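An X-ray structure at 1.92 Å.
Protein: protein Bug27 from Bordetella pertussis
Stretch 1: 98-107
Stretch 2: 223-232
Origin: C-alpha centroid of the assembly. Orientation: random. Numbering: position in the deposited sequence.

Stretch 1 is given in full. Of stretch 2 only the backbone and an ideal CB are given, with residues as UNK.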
# COMPACT_ATOMS: atom_id res chain seq x y z
N ASN A 98 -6.08 0.58 11.16
CA ASN A 98 -5.00 0.14 10.28
C ASN A 98 -4.47 -1.18 10.78
O ASN A 98 -3.99 -1.25 11.93
CB ASN A 98 -3.87 1.16 10.28
CG ASN A 98 -2.67 0.70 9.49
OD1 ASN A 98 -2.83 0.09 8.44
ND2 ASN A 98 -1.47 0.99 10.01
N VAL A 99 -4.54 -2.22 9.93
CA VAL A 99 -4.23 -3.60 10.33
C VAL A 99 -2.83 -4.15 9.92
O VAL A 99 -2.36 -5.16 10.45
CB VAL A 99 -5.34 -4.58 9.87
CG1 VAL A 99 -6.72 -4.16 10.40
CG2 VAL A 99 -5.41 -4.67 8.33
N ALA A 100 -2.17 -3.50 8.97
CA ALA A 100 -0.90 -4.00 8.45
C ALA A 100 -0.17 -2.97 7.63
O ALA A 100 -0.78 -2.20 6.84
CB ALA A 100 -1.12 -5.22 7.58
N TYR A 101 1.14 -3.01 7.74
CA TYR A 101 2.01 -2.28 6.83
C TYR A 101 2.69 -3.29 5.92
O TYR A 101 2.85 -4.46 6.29
CB TYR A 101 3.08 -1.53 7.59
CG TYR A 101 2.59 -0.34 8.38
CD1 TYR A 101 2.47 0.91 7.78
CD2 TYR A 101 2.31 -0.45 9.75
CE1 TYR A 101 2.05 2.02 8.52
CE2 TYR A 101 1.88 0.64 10.50
CZ TYR A 101 1.76 1.87 9.88
OH TYR A 101 1.33 2.95 10.62
N VAL A 102 3.08 -2.85 4.73
CA VAL A 102 4.06 -3.61 3.97
C VAL A 102 5.02 -2.62 3.31
O VAL A 102 4.58 -1.72 2.56
CB VAL A 102 3.46 -4.65 2.96
CG1 VAL A 102 2.92 -3.97 1.68
CG2 VAL A 102 4.53 -5.68 2.55
N PRO A 103 6.32 -2.82 3.52
CA PRO A 103 7.21 -1.95 2.77
C PRO A 103 7.22 -2.32 1.27
O PRO A 103 6.85 -3.44 0.88
CB PRO A 103 8.57 -2.21 3.42
CG PRO A 103 8.48 -3.62 3.93
CD PRO A 103 7.06 -3.80 4.37
N SER A 104 7.61 -1.36 0.43
CA SER A 104 8.06 -1.69 -0.92
C SER A 104 9.53 -2.09 -0.96
O SER A 104 10.30 -1.81 -0.03
CB SER A 104 7.78 -0.55 -1.92
OG SER A 104 6.37 -0.28 -1.93
N VAL A 105 9.91 -2.76 -2.04
CA VAL A 105 11.28 -3.18 -2.21
C VAL A 105 11.74 -2.90 -3.62
O VAL A 105 10.98 -3.09 -4.58
CB VAL A 105 11.42 -4.67 -1.83
CG1 VAL A 105 10.50 -5.52 -2.72
CG2 VAL A 105 12.90 -5.09 -1.84
N PHE A 106 12.96 -2.36 -3.73
CA PHE A 106 13.62 -2.22 -5.01
C PHE A 106 14.29 -3.55 -5.35
O PHE A 106 15.21 -3.95 -4.65
CB PHE A 106 14.67 -1.10 -4.95
CG PHE A 106 14.08 0.28 -4.91
CD1 PHE A 106 13.35 0.70 -3.81
CD2 PHE A 106 14.25 1.16 -5.98
CE1 PHE A 106 12.80 1.98 -3.74
CE2 PHE A 106 13.73 2.45 -5.93
CZ PHE A 106 13.00 2.86 -4.81
N VAL A 107 13.79 -4.23 -6.38
CA VAL A 107 14.31 -5.55 -6.78
C VAL A 107 14.89 -5.53 -8.20
O VAL A 107 14.44 -4.78 -9.11
CB VAL A 107 13.25 -6.71 -6.60
CG1 VAL A 107 12.86 -6.84 -5.14
CG2 VAL A 107 11.94 -6.45 -7.43
N UNK A 223 15.72 10.53 5.92
CA UNK A 223 14.33 10.95 5.97
C UNK A 223 13.38 10.22 5.02
O UNK A 223 12.16 10.41 5.08
CB UNK A 223 14.26 12.45 5.67
N UNK A 224 13.93 9.39 4.14
CA UNK A 224 13.12 8.61 3.18
C UNK A 224 12.34 7.51 3.91
O UNK A 224 12.92 6.69 4.60
CB UNK A 224 14.01 7.99 2.10
N UNK A 225 11.03 7.51 3.76
CA UNK A 225 10.23 6.34 4.10
C UNK A 225 8.95 6.33 3.30
O UNK A 225 8.37 7.38 3.02
CB UNK A 225 9.92 6.31 5.60
N UNK A 226 8.49 5.15 2.93
CA UNK A 226 7.19 5.05 2.29
C UNK A 226 6.60 3.67 2.53
O UNK A 226 6.65 2.78 1.66
CB UNK A 226 7.30 5.34 0.79
N UNK A 227 6.03 3.51 3.73
CA UNK A 227 5.42 2.26 4.14
C UNK A 227 3.91 2.26 3.82
O UNK A 227 3.20 3.17 4.22
CB UNK A 227 5.65 2.03 5.63
N UNK A 228 3.43 1.24 3.11
CA UNK A 228 2.03 1.17 2.75
C UNK A 228 1.19 0.56 3.87
O UNK A 228 1.45 -0.53 4.32
CB UNK A 228 1.86 0.36 1.46
N UNK A 229 0.18 1.29 4.30
CA UNK A 229 -0.80 0.82 5.29
C UNK A 229 -2.00 0.26 4.59
O UNK A 229 -2.21 0.49 3.37
CB UNK A 229 -1.22 1.95 6.24
N UNK A 230 -2.80 -0.47 5.36
CA UNK A 230 -3.95 -1.22 4.88
C UNK A 230 -4.94 -1.16 6.01
O UNK A 230 -4.64 -1.58 7.13
CB UNK A 230 -3.60 -2.66 4.48
N UNK A 231 -6.13 -0.64 5.74
CA UNK A 231 -7.09 -0.54 6.81
C UNK A 231 -8.47 -0.33 6.30
O UNK A 231 -8.71 -0.47 5.08
CB UNK A 231 -6.71 0.59 7.77
N UNK A 232 -9.36 -0.03 7.26
CA UNK A 232 -10.76 0.10 7.00
C UNK A 232 -11.20 1.49 7.41
O UNK A 232 -10.82 2.00 8.50
CB UNK A 232 -11.56 -0.98 7.73

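The two segments run antiparallel, with strand axes 4.6 Å apart at closest approach, and pair over the second half of stretch 2. Position 223 lies out of reach of stretch 1, so only its backbone speaks: a phi of 83° favours glycine, and Gly223 is found. At 224 the CA-to-CB bond points toward stretch 1, yet nothing lies within 5.5 Å of the ideal CB; a long side chain could cross the gap. Tyr224, with chi1 t, does so, its OH lying 4.0 Å from CE1 of Phe106 at the edge of that ring. Position 225 points sideways, and as far as stretch 1 is concerned almost anything would do; it is Glu225, which does not touch stretch 1. Position 226 also points sideways, leaving the choice wide. Leu226 contributes mainly its backbone: a water donates to Leu226 O (3.1 Å) and is hydrogen-bonded to Ser104 OG (2.6 Å).

At 227 the CB lies 4.0 Å from Tyr101 CD1, with Val102 O and Pro103 CA about 5 Å from it. A medium-sized side chain, apolar or carrying a donor, would fit. Asn227 packs obliquely against the Tyr101 ring, and its end reaches the Val102-Pro103 peptide.

Position 228 shares the other face with Val102, its CB 3.6 Å from Val102 O; many extended side chains would suit. The backbone holds the register: Val102 N donates to the O of 228 (2.9 Å), and the N of 228 donates to Val102 O (3.2 Å). The residue is Gln228, chi1 and chi2 both t, with its amide bonded elsewhere in the structure.

At 229 the CB is tight against Asn98 OD1 (3.3 Å) and 4.0 Å from Tyr101 CE1, so a large side chain would fit best with its end led away. Trp229 does this with chi1 p: its CB packs against Tyr101 CE1 (4.0 Å), while its indole leads away.

Position 230 returns to the face of Ala100 and Val102. Its CB is 3.7 Å from Ala100 O, which lies within reach of a side-chain donor, and a flat ring could lie beside it; an apolar group could also pack. His230, chi1 m, donates from ND1 to Ala100 O (2.9 Å), and its CE1 meets Val102 CG1 at 3.7 Å. Its backbone N donates to Asn98 OD1 (3.1 Å), and its O accepts from Val99 N (2.9 Å).

At 231 an ideal CB would sit only 3.1 Å from Asn98 CA, which argues strongly for glycine. Gly231 allows the CA atoms of Asn98 and Gly231 to approach to 4.1 Å. Position 232 points sideways with nothing near its CB, and stretch 1 sets no preference; it is Leu232.

Stretch 2 (223-232) GYELNQWHGL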
# COMPACT_ATOMS: atom_id res chain seq x y z
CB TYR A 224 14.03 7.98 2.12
CG TYR A 224 13.28 7.24 1.02
CD1 TYR A 224 12.60 6.05 1.29
CD2 TYR A 224 13.24 7.74 -0.28
CE1 TYR A 224 11.87 5.36 0.28
CE2 TYR A 224 12.54 7.05 -1.30
CZ TYR A 224 11.86 5.88 -1.01
OH TYR A 224 11.18 5.21 -2.03
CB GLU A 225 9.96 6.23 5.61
CG GLU A 225 9.18 7.38 6.19
CD GLU A 225 8.24 6.92 7.29
OE1 GLU A 225 8.54 7.23 8.47
OE2 GLU A 225 7.23 6.23 6.98
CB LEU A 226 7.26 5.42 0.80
CG LEU A 226 5.97 5.41 -0.09
CD1 LEU A 226 4.68 5.70 0.62
CD2 LEU A 226 6.11 6.33 -1.30
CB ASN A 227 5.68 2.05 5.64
CG ASN A 227 5.84 0.60 6.03
OD1 ASN A 227 5.53 -0.31 5.27
ND2 ASN A 227 6.26 0.37 7.26
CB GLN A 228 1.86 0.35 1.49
CG GLN A 228 0.43 0.10 0.99
CD GLN A 228 0.46 -0.52 -0.39
OE1 GLN A 228 1.13 0.01 -1.26
NE2 GLN A 228 -0.19 -1.65 -0.57
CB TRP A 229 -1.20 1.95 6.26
CG TRP A 229 -1.40 3.36 5.68
CD1 TRP A 229 -0.54 4.42 5.81
CD2 TRP A 229 -2.56 3.88 4.97
NE1 TRP A 229 -1.07 5.53 5.21
CE2 TRP A 229 -2.30 5.23 4.69
CE3 TRP A 229 -3.76 3.31 4.53
CZ2 TRP A 229 -3.22 6.08 3.99
CZ3 TRP A 229 -4.69 4.16 3.80
CH2 TRP A 229 -4.38 5.53 3.54
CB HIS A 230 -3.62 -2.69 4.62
CG HIS A 230 -2.49 -2.91 3.65
ND1 HIS A 230 -1.17 -2.81 4.03
CD2 HIS A 230 -2.49 -3.22 2.33
CE1 HIS A 230 -0.40 -3.01 2.97
NE2 HIS A 230 -1.18 -3.28 1.94
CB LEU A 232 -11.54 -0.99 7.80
CG LEU A 232 -11.37 -2.41 7.18
CD1 LEU A 232 -11.66 -3.53 8.15
CD2 LEU A 232 -12.24 -2.58 5.93
O HOH W 1 5.67 2.14 -1.19
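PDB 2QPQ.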